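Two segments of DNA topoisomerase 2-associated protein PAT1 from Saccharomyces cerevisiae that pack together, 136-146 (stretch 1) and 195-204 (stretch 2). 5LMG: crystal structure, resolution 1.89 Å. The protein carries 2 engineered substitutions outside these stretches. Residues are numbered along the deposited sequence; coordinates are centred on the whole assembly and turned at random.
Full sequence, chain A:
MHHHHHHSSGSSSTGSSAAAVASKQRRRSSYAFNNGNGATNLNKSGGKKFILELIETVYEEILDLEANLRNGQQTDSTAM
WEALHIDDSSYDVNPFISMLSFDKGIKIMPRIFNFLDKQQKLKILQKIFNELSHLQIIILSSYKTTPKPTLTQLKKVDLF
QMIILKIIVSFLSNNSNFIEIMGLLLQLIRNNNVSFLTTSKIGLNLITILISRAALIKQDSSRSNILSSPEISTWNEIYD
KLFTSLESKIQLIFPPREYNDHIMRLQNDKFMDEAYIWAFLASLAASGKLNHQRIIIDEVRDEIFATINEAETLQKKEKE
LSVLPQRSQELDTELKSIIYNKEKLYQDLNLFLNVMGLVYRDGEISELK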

# COMPACT_ATOMS: atom_id res chain seq x y z
N GLN A 136 2.53 -13.59 -5.41
CA GLN A 136 3.98 -13.64 -5.18
C GLN A 136 4.56 -12.31 -4.71
O GLN A 136 5.42 -12.32 -3.82
N ILE A 137 4.04 -11.18 -5.23
CA ILE A 137 4.49 -9.83 -4.87
C ILE A 137 4.23 -9.50 -3.38
O ILE A 137 4.99 -8.73 -2.80
N ILE A 138 3.18 -10.11 -2.79
CA ILE A 138 2.85 -9.95 -1.37
C ILE A 138 3.90 -10.70 -0.55
O ILE A 138 4.44 -10.13 0.40
N ILE A 139 4.21 -11.94 -0.94
CA ILE A 139 5.21 -12.78 -0.27
C ILE A 139 6.60 -12.10 -0.33
O ILE A 139 7.28 -12.03 0.69
N LEU A 140 6.96 -11.50 -1.49
CA LEU A 140 8.22 -10.79 -1.68
C LEU A 140 8.33 -9.49 -0.90
O LEU A 140 9.44 -9.12 -0.51
N SER A 141 7.23 -8.76 -0.75
CA SER A 141 7.20 -7.47 -0.05
C SER A 141 6.90 -7.58 1.46
O SER A 141 6.88 -6.55 2.14
N SER A 142 6.67 -8.80 1.97
CA SER A 142 6.44 -8.99 3.41
C SER A 142 7.79 -9.24 4.10
O SER A 142 8.52 -10.15 3.71
N TYR A 143 8.09 -8.47 5.16
CA TYR A 143 9.31 -8.66 5.96
C TYR A 143 9.29 -10.02 6.69
O TYR A 143 10.34 -10.50 7.08
N LYS A 144 8.09 -10.61 6.88
CA LYS A 144 7.94 -11.89 7.55
C LYS A 144 8.34 -13.04 6.63
O LYS A 144 9.12 -13.89 7.05
N THR A 145 7.81 -13.06 5.39
CA THR A 145 8.11 -14.14 4.44
C THR A 145 9.40 -13.91 3.63
O THR A 145 10.01 -14.89 3.19
N THR A 146 9.81 -12.64 3.43
CA THR A 146 11.04 -12.26 2.70
C THR A 146 11.83 -11.22 3.56
O THR A 146 11.74 -10.01 3.30
N SER A 195 -3.67 -9.33 9.15
CA SER A 195 -2.42 -8.94 9.81
C SER A 195 -1.18 -9.30 8.96
O SER A 195 -0.26 -8.49 8.88
N PHE A 196 -1.18 -10.49 8.30
CA PHE A 196 -0.09 -10.86 7.39
C PHE A 196 -0.00 -9.84 6.23
O PHE A 196 1.10 -9.39 5.93
N LEU A 197 -1.16 -9.44 5.64
CA LEU A 197 -1.21 -8.47 4.53
C LEU A 197 -0.58 -7.11 4.90
O LEU A 197 0.06 -6.48 4.05
N THR A 198 -0.73 -6.70 6.17
CA THR A 198 -0.17 -5.45 6.69
C THR A 198 1.36 -5.48 6.91
O THR A 198 1.95 -4.42 7.14
N THR A 199 2.00 -6.67 6.85
CA THR A 199 3.47 -6.81 6.96
C THR A 199 4.12 -6.57 5.57
O THR A 199 5.35 -6.50 5.44
N SER A 200 3.27 -6.42 4.54
CA SER A 200 3.67 -6.17 3.15
C SER A 200 3.34 -4.74 2.74
O SER A 200 2.23 -4.26 2.98
N LYS A 201 4.31 -4.07 2.08
CA LYS A 201 4.13 -2.71 1.57
C LYS A 201 2.94 -2.64 0.57
O LYS A 201 2.12 -1.73 0.69
N ILE A 202 2.84 -3.61 -0.35
CA ILE A 202 1.75 -3.73 -1.35
C ILE A 202 0.41 -3.99 -0.65
O ILE A 202 -0.57 -3.33 -0.97
N GLY A 203 0.41 -4.95 0.28
CA GLY A 203 -0.77 -5.31 1.07
C GLY A 203 -1.33 -4.11 1.81
O GLY A 203 -2.51 -3.80 1.67
N LEU A 204 -0.44 -3.39 2.53
CA LEU A 204 -0.82 -2.19 3.29
C LEU A 204 -1.38 -1.09 2.40
O LEU A 204 -2.43 -0.53 2.74

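Packing of 136-146 against 195-204 in PAT1, centred where the backbones meet at a single bridge, Ser 142 CA to Ser 200 CA 4.0 Å. Around this point short side chains form two separate hydroxyl pairs. Ser 141 points toward the other stretch; its p rotamer (chi1 60°) turns OG back to Ile 137 O, to which it donates at 2.7 Å, and leaves it free to accept from Ser 200 OG, also at 2.7 Å. Ser 200 (t, 152°) is the N-cap of the helix that follows: its OG accepts from Gly 203 N at 3.0 Å, so one hydroxyl both caps its own helix and ties it to the neighbouring stretch. Ser 142 (t) donates from OG to Thr 199 OG1 at 2.7 Å and accepts from Lys 144 N at 3.2 Å. Thr 199 points toward stretch 1, and its p rotamer (72°) lets OG1 donate to Phe 196 O at 2.7 Å. Thr 199 O takes a weak bond from Tyr 143 N at 3.4 Å; water 1 donates to Thr 199 O (2.8 Å) and Ser 141 O (3.0 Å), bridging them. Tyr 143 (p, 68°) brings CE2 within 3.6 Å of Thr 199 CB, while its OH is bonded elsewhere in the structure.

The apolar part centres on Ile 138, a knob among Phe 196, Leu 197, Ile 202 and Gly 203. Its CA-to-CB bond runs sideways, but with chi1 and chi2 both m, CD1 reaches 3.4 Å from Gly 203 N and 3.9 Å from Ile 202 CG2, while CG2 lies 3.7 Å from Phe 196 CE2. Ile 202 (m, m) points toward stretch 1, its CG1 3.7 Å from Ser 141 OG. The t rotamer of Phe 196 carries its ring to stretch 1, where CE1 lies 3.6 Å from Thr 145 CG2.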

# COMPACT_ATOMS: atom_id res chain seq x y z
CB GLN A 136 4.72 -14.16 -6.42
CG GLN A 136 5.98 -14.97 -6.10
CD GLN A 136 5.77 -16.12 -5.13
OE1 GLN A 136 6.45 -16.24 -4.11
NE2 GLN A 136 4.82 -17.01 -5.43
CB ILE A 137 3.94 -8.73 -5.83
CG1 ILE A 137 4.98 -7.60 -6.01
CG2 ILE A 137 2.55 -8.21 -5.44
CD1 ILE A 137 6.21 -8.02 -6.81
CB ILE A 138 1.39 -10.43 -1.09
CG1 ILE A 138 0.35 -9.50 -1.79
CG2 ILE A 138 1.12 -10.62 0.41
CD1 ILE A 138 0.18 -8.02 -1.24
CB ILE A 139 5.17 -14.25 -0.79
CG1 ILE A 139 3.81 -14.91 -0.42
CG2 ILE A 139 6.34 -15.10 -0.25
CD1 ILE A 139 3.27 -15.91 -1.41
CB LEU A 140 8.48 -10.50 -3.18
CG LEU A 140 8.83 -11.72 -4.05
CD1 LEU A 140 9.00 -11.31 -5.51
CD2 LEU A 140 10.06 -12.47 -3.51
CB SER A 141 6.24 -6.50 -0.74
OG SER A 141 4.93 -7.02 -0.74
CB SER A 142 5.52 -10.18 3.68
OG SER A 142 5.46 -10.49 5.06
CB TYR A 143 9.49 -7.51 6.95
CG TYR A 143 8.47 -7.44 8.07
CD1 TYR A 143 8.62 -8.22 9.22
CD2 TYR A 143 7.44 -6.50 8.05
CE1 TYR A 143 7.74 -8.10 10.29
CE2 TYR A 143 6.57 -6.36 9.13
CZ TYR A 143 6.72 -7.16 10.25
OH TYR A 143 5.85 -7.09 11.30
CB LYS A 144 6.51 -12.08 8.08
CG LYS A 144 6.25 -11.39 9.42
CD LYS A 144 6.71 -12.24 10.61
CE LYS A 144 6.93 -11.40 11.85
NZ LYS A 144 7.51 -12.20 12.96
CB THR A 145 6.91 -14.42 3.53
OG1 THR A 145 6.44 -13.19 2.99
CG2 THR A 145 5.79 -15.17 4.24
CB THR A 146 10.71 -11.81 1.26
OG1 THR A 146 9.88 -12.79 0.64
CG2 THR A 146 11.96 -11.60 0.40
CB SER A 195 -2.32 -9.55 11.21
OG SER A 195 -1.10 -9.16 11.81
CB PHE A 196 -0.21 -12.30 6.85
CG PHE A 196 0.79 -12.59 5.73
CD1 PHE A 196 2.15 -12.71 6.00
CD2 PHE A 196 0.37 -12.67 4.40
CE1 PHE A 196 3.07 -12.92 4.96
CE2 PHE A 196 1.29 -12.90 3.37
CZ PHE A 196 2.64 -13.02 3.65
CB LEU A 197 -2.64 -8.26 4.00
CG LEU A 197 -3.35 -9.45 3.33
CD1 LEU A 197 -4.69 -9.01 2.75
CD2 LEU A 197 -2.48 -10.10 2.21
CB THR A 198 -0.91 -4.99 7.94
OG1 THR A 198 -0.57 -5.84 9.03
CG2 THR A 198 -2.43 -4.85 7.73
CB THR A 199 3.91 -8.17 7.56
OG1 THR A 199 3.68 -9.22 6.62
CG2 THR A 199 3.27 -8.47 8.93
CB SER A 200 2.98 -7.18 2.23
OG SER A 200 2.78 -6.71 0.91
CB LYS A 201 5.43 -2.17 0.94
CG LYS A 201 5.37 -0.70 0.57
CD LYS A 201 6.66 -0.24 -0.09
CE LYS A 201 6.84 1.25 -0.00
NZ LYS A 201 8.16 1.68 -0.54
CB ILE A 202 2.06 -4.80 -2.45
CG1 ILE A 202 3.44 -4.57 -3.15
CG2 ILE A 202 0.90 -4.93 -3.48
CD1 ILE A 202 3.65 -3.17 -3.87
CB LEU A 204 0.34 -1.67 4.15
CG LEU A 204 -0.06 -0.77 5.32
CD1 LEU A 204 -0.75 -1.59 6.45
CD2 LEU A 204 1.14 -0.03 5.88
O HOH W 1 7.50 -4.97 4.63